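Local atomic coordinates of actin-binding protein (Saccharomyces cerevisiae, PDB entry 1HQZ), a protein that binds actin filaments through this N-terminal cofilin-homology domain and recruits the ARP2/3 complex to filament sides, regulating actin assembly. Residues L3-H11 with S98-N109; W32-Y43 with L58-A69. All blocks are in the same frame, centred on the assembly; numbering follows the deposited sequence.

Interaction 1. Residues L3-H11 with S98-N109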
loop_
_atom_site.group_PDB
_atom_site.type_symbol
_atom_site.label_atom_id
_atom_site.label_comp_id
_atom_site.label_asym_id
_atom_site.label_seq_id
_atom_site.Cartn_x
_atom_site.Cartn_y
_atom_site.Cartn_z
ATOM N N LEU A 3 -22.471 2.271 2.176
ATOM C CA LEU A 3 -21.434 1.895 3.178
ATOM C C LEU A 3 -20.573 3.090 3.588
ATOM O O LEU A 3 -21.011 4.236 3.492
ATOM C CB LEU A 3 -20.560 0.764 2.620
ATOM C CG LEU A 3 -20.396 0.681 1.099
ATOM C CD1 LEU A 3 -19.772 1.963 0.576
ATOM C CD2 LEU A 3 -19.541 -0.525 0.742
ATOM N N GLU A 4 -19.351 2.824 4.044
ATOM C CA GLU A 4 -18.449 3.886 4.483
ATOM C C GLU A 4 -17.342 4.112 3.450
ATOM O O GLU A 4 -16.290 3.478 3.508
ATOM C CB GLU A 4 -17.849 3.507 5.837
ATOM C CG GLU A 4 -17.447 4.677 6.713
ATOM C CD GLU A 4 -17.179 4.258 8.151
ATOM O OE1 GLU A 4 -16.183 3.543 8.396
ATOM O OE2 GLU A 4 -17.972 4.636 9.038
ATOM N N PRO A 5 -17.571 5.026 2.488
ATOM C CA PRO A 5 -16.609 5.349 1.426
ATOM C C PRO A 5 -15.282 5.866 1.966
ATOM O O PRO A 5 -15.242 6.528 3.004
ATOM C CB PRO A 5 -17.340 6.412 0.606
ATOM C CG PRO A 5 -18.788 6.102 0.848
ATOM C CD PRO A 5 -18.800 5.819 2.326
ATOM N N ILE A 6 -14.200 5.567 1.256
ATOM C CA ILE A 6 -12.882 6.011 1.681
ATOM C C ILE A 6 -12.626 7.430 1.200
ATOM O O ILE A 6 -13.062 7.819 0.120
ATOM C CB ILE A 6 -11.756 5.108 1.120
ATOM C CG1 ILE A 6 -10.401 5.586 1.654
ATOM C CG2 ILE A 6 -11.756 5.156 -0.408
ATOM C CD1 ILE A 6 -9.214 4.803 1.141
ATOM N N ASP A 7 -11.912 8.203 2.006
ATOM C CA ASP A 7 -11.595 9.566 1.620
ATOM C C ASP A 7 -10.098 9.724 1.424
ATOM O O ASP A 7 -9.341 9.757 2.391
ATOM C CB ASP A 7 -12.097 10.557 2.677
ATOM C CG ASP A 7 -11.490 11.942 2.514
ATOM O OD1 ASP A 7 -11.231 12.358 1.359
ATOM O OD2 ASP A 7 -11.282 12.618 3.544
ATOM N N TYR A 8 -9.682 9.808 0.163
ATOM C CA TYR A 8 -8.271 9.980 -0.169
ATOM C C TYR A 8 -8.049 11.195 -1.064
ATOM O O TYR A 8 -6.989 11.337 -1.678
ATOM C CB TYR A 8 -7.714 8.725 -0.863
ATOM C CG TYR A 8 -8.521 8.232 -2.051
ATOM C CD1 TYR A 8 -8.762 9.049 -3.152
ATOM C CD2 TYR A 8 -9.030 6.936 -2.077
ATOM C CE1 TYR A 8 -9.489 8.585 -4.252
ATOM C CE2 TYR A 8 -9.753 6.464 -3.164
ATOM C CZ TYR A 8 -9.978 7.290 -4.249
ATOM O OH TYR A 8 -10.676 6.806 -5.336
ATOM N N THR A 9 -9.049 12.069 -1.147
ATOM C CA THR A 9 -8.930 13.258 -1.988
ATOM C C THR A 9 -8.642 14.518 -1.172
ATOM O O THR A 9 -8.045 15.470 -1.679
ATOM C CB THR A 9 -10.197 13.461 -2.846
ATOM O OG1 THR A 9 -11.354 13.450 -2.003
ATOM C CG2 THR A 9 -10.321 12.351 -3.879
ATOM N N THR A 10 -9.057 14.509 0.090
ATOM C CA THR A 10 -8.832 15.634 0.989
ATOM C C THR A 10 -7.344 15.933 1.066
ATOM O O THR A 10 -6.921 17.089 0.963
ATOM C CB THR A 10 -9.339 15.320 2.413
ATOM O OG1 THR A 10 -10.768 15.246 2.404
ATOM C CG2 THR A 10 -8.886 16.387 3.397
ATOM N N HIS A 11 -6.553 14.882 1.259
ATOM C CA HIS A 11 -5.108 15.024 1.349
ATOM C C HIS A 11 -4.434 14.467 0.098
ATOM O O HIS A 11 -3.346 13.892 0.159
ATOM C CB HIS A 11 -4.596 14.308 2.597
ATOM C CG HIS A 11 -5.130 14.871 3.877
ATOM N ND1 HIS A 11 -4.820 16.139 4.319
ATOM C CD2 HIS A 11 -5.952 14.339 4.812
ATOM C CE1 HIS A 11 -5.426 16.362 5.472
ATOM N NE2 HIS A 11 -6.119 15.286 5.794
ATOM N N SER A 98 -16.273 -2.202 4.560
ATOM C CA SER A 98 -16.185 -1.394 3.348
ATOM C C SER A 98 -14.859 -1.594 2.634
ATOM O O SER A 98 -14.636 -1.039 1.559
ATOM C CB SER A 98 -16.367 0.090 3.693
ATOM O OG SER A 98 -17.617 0.312 4.327
ATOM N N PHE A 99 -13.993 -2.404 3.236
ATOM C CA PHE A 99 -12.667 -2.685 2.700
ATOM C C PHE A 99 -12.611 -3.157 1.252
ATOM O O PHE A 99 -11.882 -2.590 0.451
ATOM C CB PHE A 99 -11.951 -3.710 3.583
ATOM C CG PHE A 99 -10.626 -4.163 3.024
ATOM C CD1 PHE A 99 -9.539 -3.297 2.986
ATOM C CD2 PHE A 99 -10.477 -5.450 2.521
ATOM C CE1 PHE A 99 -8.313 -3.711 2.450
ATOM C CE2 PHE A 99 -9.257 -5.875 1.982
ATOM C CZ PHE A 99 -8.174 -5.000 1.949
ATOM N N ALA A 100 -13.355 -4.207 0.920
ATOM C CA ALA A 100 -13.352 -4.726 -0.444
ATOM C C ALA A 100 -13.666 -3.609 -1.430
ATOM O O ALA A 100 -13.008 -3.472 -2.456
ATOM C CB ALA A 100 -14.370 -5.852 -0.583
ATOM N N ALA A 101 -14.669 -2.801 -1.111
ATOM C CA ALA A 101 -15.050 -1.697 -1.988
ATOM C C ALA A 101 -13.964 -0.625 -2.038
ATOM O O ALA A 101 -13.587 -0.165 -3.121
ATOM C CB ALA A 101 -16.378 -1.086 -1.519
ATOM N N ASN A 102 -13.448 -0.236 -0.872
ATOM C CA ASN A 102 -12.422 0.804 -0.820
ATOM C C ASN A 102 -11.064 0.407 -1.390
ATOM O O ASN A 102 -10.351 1.243 -1.962
ATOM C CB ASN A 102 -12.257 1.319 0.608
ATOM C CG ASN A 102 -13.460 2.122 1.072
ATOM O OD1 ASN A 102 -14.078 2.830 0.282
ATOM N ND2 ASN A 102 -13.789 2.025 2.353
ATOM N N PHE A 103 -10.697 -0.857 -1.242
ATOM C CA PHE A 103 -9.420 -1.312 -1.768
ATOM C C PHE A 103 -9.512 -1.234 -3.286
ATOM O O PHE A 103 -8.571 -0.828 -3.952
ATOM C CB PHE A 103 -9.130 -2.748 -1.303
ATOM C CG PHE A 103 -7.727 -3.231 -1.621
ATOM C CD1 PHE A 103 -6.706 -2.335 -1.902
ATOM C CD2 PHE A 103 -7.424 -4.592 -1.593
ATOM C CE1 PHE A 103 -5.403 -2.779 -2.148
ATOM C CE2 PHE A 103 -6.114 -5.048 -1.840
ATOM C CZ PHE A 103 -5.110 -4.137 -2.115
ATOM N N ALA A 104 -10.663 -1.621 -3.829
ATOM C CA ALA A 104 -10.873 -1.572 -5.268
ATOM C C ALA A 104 -10.715 -0.119 -5.731
ATOM O O ALA A 104 -10.063 0.153 -6.739
ATOM C CB ALA A 104 -12.268 -2.097 -5.611
ATOM N N ALA A 105 -11.295 0.811 -4.977
ATOM C CA ALA A 105 -11.207 2.237 -5.308
ATOM C C ALA A 105 -9.756 2.719 -5.323
ATOM O O ALA A 105 -9.332 3.432 -6.242
ATOM C CB ALA A 105 -12.018 3.062 -4.311
ATOM N N VAL A 106 -8.998 2.342 -4.296
ATOM C CA VAL A 106 -7.596 2.727 -4.210
ATOM C C VAL A 106 -6.799 2.154 -5.381
ATOM O O VAL A 106 -5.926 2.818 -5.941
ATOM C CB VAL A 106 -6.950 2.208 -2.912
ATOM C CG1 VAL A 106 -5.436 2.460 -2.946
ATOM C CG2 VAL A 106 -7.577 2.891 -1.715
ATOM N N ALA A 107 -7.099 0.914 -5.745
ATOM C CA ALA A 107 -6.380 0.266 -6.827
ATOM C C ALA A 107 -6.732 0.838 -8.194
ATOM O O ALA A 107 -5.878 0.900 -9.073
ATOM C CB ALA A 107 -6.642 -1.241 -6.799
ATOM N N ASN A 108 -7.982 1.265 -8.370
ATOM C CA ASN A 108 -8.411 1.806 -9.658
ATOM C C ASN A 108 -8.245 3.320 -9.811
ATOM O O ASN A 108 -8.053 3.812 -10.922
ATOM C CB ASN A 108 -9.886 1.462 -9.945
ATOM C CG ASN A 108 -10.203 -0.022 -9.790
ATOM O OD1 ASN A 108 -9.420 -0.896 -10.183
ATOM N ND2 ASN A 108 -11.376 -0.311 -9.230
ATOM N N ASN A 109 -8.301 4.061 -8.708
ATOM C CA ASN A 109 -8.211 5.513 -8.800
ATOM C C ASN A 109 -7.017 6.204 -8.159
ATOM O O ASN A 109 -6.632 7.292 -8.593
ATOM C CB ASN A 109 -9.480 6.146 -8.223
ATOM C CG ASN A 109 -10.739 5.431 -8.660
ATOM O OD1 ASN A 109 -10.992 5.266 -9.848
ATOM N ND2 ASN A 109 -11.536 5.001 -7.693
#
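N102 sets its CG anti to its own carbonyl carbon (chi1 -70°), and I6 turns CG1 anti to its backbone N (chi1 -177°), which leaves CB and CG2 of I6 against the N102 amide. This is where the N-terminal arm of the ADF-homology (cofilin-like) domain, extended at residues 4-7, runs along helix 93-110. The N102 amide uses both its donor and its acceptor on the arm's backbone. ND2 gives a nearly straight bond to O of E4, 3.1 Å long and in the plane of both groups, while OD1 accepts a weak, bent bond from N of I6 at 2.9 Å. With an alanine in place of N102, E4 O and I6 N would probably lose these partners, leaving the middle of the arm less firmly held. One turn earlier, S98 OG receives N of E4 at 3.1 Å; the same hydroxyl is also bonded to O of K94. L3 CD2 rests on A101 CB, and I6 CD1 meets V106 CG2 at 3.8 Å, deeper toward the sheet, where both residues touch Y66. At the far end the Y8 ring has A105 CB at its edge. Its OH takes a hydrogen bond from N109 ND2 at 3.1 Å, the oxygen lying 21° out of the N109 amide plane.

Interaction 2. Residues W32-Y43 with L58-A69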
loop_
_atom_site.group_PDB
_atom_site.type_symbol
_atom_site.label_atom_id
_atom_site.label_comp_id
_atom_site.label_asym_id
_atom_site.label_seq_id
_atom_site.Cartn_x
_atom_site.Cartn_y
_atom_site.Cartn_z
ATOM N N TRP A 32 8.517 3.343 -0.701
ATOM C CA TRP A 32 7.260 2.804 -0.219
ATOM C C TRP A 32 6.497 3.841 0.584
ATOM O O TRP A 32 7.071 4.814 1.083
ATOM C CB TRP A 32 7.468 1.523 0.603
ATOM C CG TRP A 32 8.285 1.656 1.852
ATOM C CD1 TRP A 32 9.594 1.309 2.018
ATOM C CD2 TRP A 32 7.812 2.067 3.139
ATOM N NE1 TRP A 32 9.964 1.461 3.331
ATOM C CE2 TRP A 32 8.890 1.926 4.042
ATOM C CE3 TRP A 32 6.580 2.539 3.616
ATOM C CZ2 TRP A 32 8.774 2.239 5.402
ATOM C CZ3 TRP A 32 6.462 2.847 4.959
ATOM C CH2 TRP A 32 7.558 2.694 5.842
ATOM N N LEU A 33 5.194 3.620 0.699
ATOM C CA LEU A 33 4.289 4.527 1.396
ATOM C C LEU A 33 3.121 3.751 1.989
ATOM O O LEU A 33 2.645 2.786 1.392
ATOM C CB LEU A 33 3.710 5.550 0.399
ATOM C CG LEU A 33 2.353 6.199 0.738
ATOM C CD1 LEU A 33 2.522 7.205 1.877
ATOM C CD2 LEU A 33 1.792 6.902 -0.515
ATOM N N ILE A 34 2.671 4.175 3.162
ATOM C CA ILE A 34 1.514 3.561 3.791
ATOM C C ILE A 34 0.571 4.709 4.123
ATOM O O ILE A 34 0.980 5.681 4.773
ATOM C CB ILE A 34 1.857 2.843 5.122
ATOM C CG1 ILE A 34 2.670 1.570 4.841
ATOM C CG2 ILE A 34 0.561 2.503 5.874
ATOM C CD1 ILE A 34 2.992 0.738 6.096
ATOM N N ILE A 35 -0.666 4.629 3.649
ATOM C CA ILE A 35 -1.631 5.675 3.978
ATOM C C ILE A 35 -2.616 5.127 5.003
ATOM O O ILE A 35 -3.101 4.002 4.877
ATOM C CB ILE A 35 -2.407 6.187 2.734
ATOM C CG1 ILE A 35 -3.215 5.048 2.113
ATOM C CG2 ILE A 35 -1.433 6.816 1.740
ATOM C CD1 ILE A 35 -4.111 5.495 0.989
ATOM N N SER A 36 -2.912 5.937 6.012
ATOM C CA SER A 36 -3.803 5.545 7.093
ATOM C C SER A 36 -4.814 6.664 7.380
ATOM O O SER A 36 -4.566 7.837 7.082
ATOM C CB SER A 36 -2.957 5.240 8.337
ATOM O OG SER A 36 -3.726 4.667 9.380
ATOM N N PRO A 37 -5.967 6.318 7.973
ATOM C CA PRO A 37 -6.994 7.321 8.275
ATOM C C PRO A 37 -6.714 8.119 9.546
ATOM O O PRO A 37 -6.345 7.543 10.575
ATOM C CB PRO A 37 -8.254 6.474 8.384
ATOM C CG PRO A 37 -7.731 5.248 9.084
ATOM C CD PRO A 37 -6.417 4.969 8.366
ATOM N N ASN A 38 -6.886 9.441 9.474
ATOM C CA ASN A 38 -6.658 10.294 10.643
ATOM C C ASN A 38 -7.886 10.319 11.551
ATOM O O ASN A 38 -8.852 9.588 11.329
ATOM C CB ASN A 38 -6.295 11.731 10.230
ATOM C CG ASN A 38 -7.375 12.405 9.398
ATOM O OD1 ASN A 38 -8.573 12.182 9.600
ATOM N ND2 ASN A 38 -6.950 13.257 8.464
ATOM N N ALA A 39 -7.845 11.162 12.576
ATOM C CA ALA A 39 -8.955 11.271 13.515
ATOM C C ALA A 39 -10.282 11.553 12.810
ATOM O O ALA A 39 -11.337 11.095 13.249
ATOM C CB ALA A 39 -8.665 12.363 14.542
ATOM N N LYS A 40 -10.226 12.299 11.712
ATOM C CA LYS A 40 -11.431 12.637 10.965
ATOM C C LYS A 40 -11.749 11.622 9.875
ATOM O O LYS A 40 -12.526 11.910 8.964
ATOM C CB LYS A 40 -11.281 14.021 10.330
ATOM C CG LYS A 40 -10.968 15.135 11.320
ATOM C CD LYS A 40 -10.890 16.487 10.620
ATOM C CE LYS A 40 -10.695 17.621 11.616
ATOM N NZ LYS A 40 -10.730 18.955 10.945
ATOM N N LYS A 41 -11.145 10.441 9.973
ATOM C CA LYS A 41 -11.345 9.364 8.996
ATOM C C LYS A 41 -10.872 9.724 7.595
ATOM O O LYS A 41 -11.342 9.161 6.609
ATOM C CB LYS A 41 -12.817 8.950 8.938
ATOM C CG LYS A 41 -13.329 8.325 10.213
ATOM C CD LYS A 41 -14.795 7.993 10.095
ATOM C CE LYS A 41 -15.364 7.537 11.428
ATOM N NZ LYS A 41 -16.845 7.369 11.346
ATOM N N GLU A 42 -9.941 10.665 7.511
ATOM C CA GLU A 42 -9.392 11.081 6.225
ATOM C C GLU A 42 -8.050 10.360 6.036
ATOM O O GLU A 42 -7.232 10.309 6.955
ATOM C CB GLU A 42 -9.174 12.597 6.210
ATOM C CG GLU A 42 -10.378 13.405 6.679
ATOM C CD GLU A 42 -10.103 14.904 6.727
ATOM O OE1 GLU A 42 -9.115 15.316 7.377
ATOM O OE2 GLU A 42 -10.883 15.669 6.118
ATOM N N TYR A 43 -7.827 9.787 4.857
ATOM C CA TYR A 43 -6.572 9.095 4.616
ATOM C C TYR A 43 -5.460 10.033 4.190
ATOM O O TYR A 43 -5.647 10.889 3.325
ATOM C CB TYR A 43 -6.738 8.002 3.561
ATOM C CG TYR A 43 -7.256 6.704 4.125
ATOM C CD1 TYR A 43 -8.610 6.539 4.420
ATOM C CD2 TYR A 43 -6.384 5.645 4.395
ATOM C CE1 TYR A 43 -9.089 5.350 4.973
ATOM C CE2 TYR A 43 -6.847 4.452 4.947
ATOM C CZ TYR A 43 -8.201 4.310 5.235
ATOM O OH TYR A 43 -8.668 3.135 5.782
ATOM N N LEU A 58 5.457 -1.991 9.069
ATOM C CA LEU A 58 4.924 -0.717 9.524
ATOM C C LEU A 58 3.426 -0.542 9.480
ATOM O O LEU A 58 2.943 0.584 9.585
ATOM C CB LEU A 58 5.592 0.427 8.751
ATOM C CG LEU A 58 7.118 0.541 8.744
ATOM C CD1 LEU A 58 7.504 1.982 9.065
ATOM C CD2 LEU A 58 7.747 -0.358 9.779
ATOM N N PHE A 59 2.685 -1.636 9.331
ATOM C CA PHE A 59 1.230 -1.539 9.301
ATOM C C PHE A 59 0.648 -1.598 10.716
ATOM O O PHE A 59 1.181 -2.291 11.591
ATOM C CB PHE A 59 0.624 -2.647 8.431
ATOM C CG PHE A 59 0.883 -2.470 6.954
ATOM C CD1 PHE A 59 1.995 -3.055 6.351
ATOM C CD2 PHE A 59 0.022 -1.690 6.170
ATOM C CE1 PHE A 59 2.256 -2.872 4.972
ATOM C CE2 PHE A 59 0.267 -1.498 4.813
ATOM C CZ PHE A 59 1.394 -2.096 4.207
ATOM N N ASP A 60 -0.445 -0.864 10.926
ATOM C CA ASP A 60 -1.114 -0.783 12.230
ATOM C C ASP A 60 -2.242 -1.811 12.353
ATOM O O ASP A 60 -3.224 -1.743 11.620
ATOM C CB ASP A 60 -1.689 0.625 12.415
ATOM C CG ASP A 60 -2.011 0.946 13.865
ATOM O OD1 ASP A 60 -2.581 0.084 14.565
ATOM O OD2 ASP A 60 -1.700 2.076 14.297
ATOM N N GLU A 61 -2.110 -2.742 13.295
ATOM C CA GLU A 61 -3.110 -3.789 13.500
ATOM C C GLU A 61 -4.493 -3.320 13.949
ATOM O O GLU A 61 -5.401 -4.134 14.095
ATOM C CB GLU A 61 -2.596 -4.828 14.499
ATOM C CG GLU A 61 -2.260 -4.259 15.864
ATOM C CD GLU A 61 -1.804 -5.330 16.843
ATOM O OE1 GLU A 61 -0.825 -6.051 16.534
ATOM O OE2 GLU A 61 -2.427 -5.451 17.922
ATOM N N THR A 62 -4.666 -2.021 14.161
ATOM C CA THR A 62 -5.972 -1.513 14.580
ATOM C C THR A 62 -6.632 -0.643 13.516
ATOM O O THR A 62 -7.703 -0.091 13.741
ATOM C CB THR A 62 -5.869 -0.675 15.891
ATOM O OG1 THR A 62 -5.051 0.483 15.666
ATOM C CG2 THR A 62 -5.274 -1.519 17.024
ATOM N N LYS A 63 -5.994 -0.521 12.355
ATOM C CA LYS A 63 -6.536 0.318 11.291
ATOM C C LYS A 63 -6.444 -0.318 9.920
ATOM O O LYS A 63 -5.546 -1.125 9.653
ATOM C CB LYS A 63 -5.786 1.655 11.225
ATOM C CG LYS A 63 -5.739 2.438 12.518
ATOM C CD LYS A 63 -4.825 3.643 12.358
ATOM C CE LYS A 63 -4.600 4.352 13.677
ATOM N NZ LYS A 63 -3.722 5.538 13.490
ATOM N N VAL A 64 -7.379 0.063 9.055
ATOM C CA VAL A 64 -7.392 -0.402 7.680
ATOM C C VAL A 64 -6.462 0.569 6.966
ATOM O O VAL A 64 -6.672 1.780 7.006
ATOM C CB VAL A 64 -8.800 -0.291 7.061
ATOM C CG1 VAL A 64 -8.733 -0.523 5.557
ATOM C CG2 VAL A 64 -9.720 -1.286 7.700
ATOM N N GLN A 65 -5.428 0.053 6.319
ATOM C CA GLN A 65 -4.487 0.921 5.632
ATOM C C GLN A 65 -4.127 0.400 4.257
ATOM O O GLN A 65 -4.412 -0.742 3.917
ATOM C CB GLN A 65 -3.203 1.057 6.454
ATOM C CG GLN A 65 -3.424 1.480 7.900
ATOM C CD GLN A 65 -2.155 1.390 8.723
ATOM O OE1 GLN A 65 -1.511 0.340 8.778
ATOM N NE2 GLN A 65 -1.791 2.486 9.366
ATOM N N TYR A 66 -3.477 1.241 3.469
ATOM C CA TYR A 66 -3.062 0.828 2.147
ATOM C C TYR A 66 -1.606 1.185 1.998
ATOM O O TYR A 66 -1.176 2.263 2.412
ATOM C CB TYR A 66 -3.917 1.520 1.082
ATOM C CG TYR A 66 -5.394 1.281 1.309
ATOM C CD1 TYR A 66 -6.118 2.077 2.190
ATOM C CD2 TYR A 66 -6.035 0.194 0.728
ATOM C CE1 TYR A 66 -7.449 1.787 2.500
ATOM C CE2 TYR A 66 -7.360 -0.110 1.024
ATOM C CZ TYR A 66 -8.057 0.691 1.918
ATOM O OH TYR A 66 -9.347 0.368 2.249
ATOM N N GLY A 67 -0.846 0.249 1.440
ATOM C CA GLY A 67 0.573 0.462 1.242
ATOM C C GLY A 67 0.910 0.389 -0.233
ATOM O O GLY A 67 0.220 -0.273 -1.017
ATOM N N LEU A 68 1.988 1.071 -0.600
ATOM C CA LEU A 68 2.448 1.126 -1.984
ATOM C C LEU A 68 3.954 1.016 -1.950
ATOM O O LEU A 68 4.609 1.742 -1.202
ATOM C CB LEU A 68 2.055 2.473 -2.600
ATOM C CG LEU A 68 2.594 2.853 -3.977
ATOM C CD1 LEU A 68 1.861 2.077 -5.048
ATOM C CD2 LEU A 68 2.402 4.358 -4.184
ATOM N N ALA A 69 4.520 0.112 -2.739
ATOM C CA ALA A 69 5.967 -0.004 -2.734
ATOM C C ALA A 69 6.536 -0.370 -4.086
ATOM O O ALA A 69 5.941 -1.135 -4.849
ATOM C CB ALA A 69 6.412 -1.020 -1.689
HETATM O O HOH W 1 -10.475 2.132 4.077
#
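I34 and F59 meet on the face of the ADF-homology fold's central mixed sheet that carries W32, I34 and A69, where strand 32-37 pairs antiparallel with strand 65-69. From its CB, 4.1 Å from Y66 O, the I34 side chain forks. CG2 goes to Q65 CB. CG1 lies anti to the carbonyl carbon (chi1 -71°) and passes the CE2-CZ side of the F59 ring, carrying CD1 over the ring centre: a CH-pi contact of 3.6 Å from CD1 to the centroid, only 4° off the normal. That methyl also meets CB and O of L58. G67 faces I34 in a non-hydrogen-bonded pair, and its missing side chain makes room for F59, since a CB there would run into the ring's CZ. F59 also stacks on W86, while F55 of helix 52-56 touches I34, W32 and F59 on this same side. The opposite face bears L33 and L68, which pack on helix 12-24, and I35 and Y66. Reciprocal backbone hydrogen bonds join L33 to L68 and I35 to Y66. Beyond them Q65 NE2 donates to S36 OG at 2.9 Å, with the hydroxyl oxygen close to the Q65 amide plane, while Q65 OE1 takes N of D60 at 2.7 Å, tying the 60-63 turn to the strand. Y43 OH donates to V64 O from above the carbonyl plane, and a water donates to that hydroxyl at 2.7 Å while lying 2.8 Å from Y66 OH.

Interaction 2 is core and interaction 1 is surface: between the paired strands most of the touching residues are buried and none is exposed, whereas the arm 3-11 lies along the flank of helix 93-110, beside the edge of the sheet. The chemistry follows. In 32-43 with 58-69, regular backbone bonds set the register and apolar packing fills both sheet faces; in 3-11 with 98-109, helix side chains bond mainly to the arm's backbone, and N109 to the Y8 hydroxyl. The two meet mainly at Y43, E42 and Y66. Y43 N is probably hydrogen-bonded to O of D7, I6 CG1 packs on Y43 CD1 at 3.4 Å, E42 packs against D7 and H11, and Y66 packs against N102.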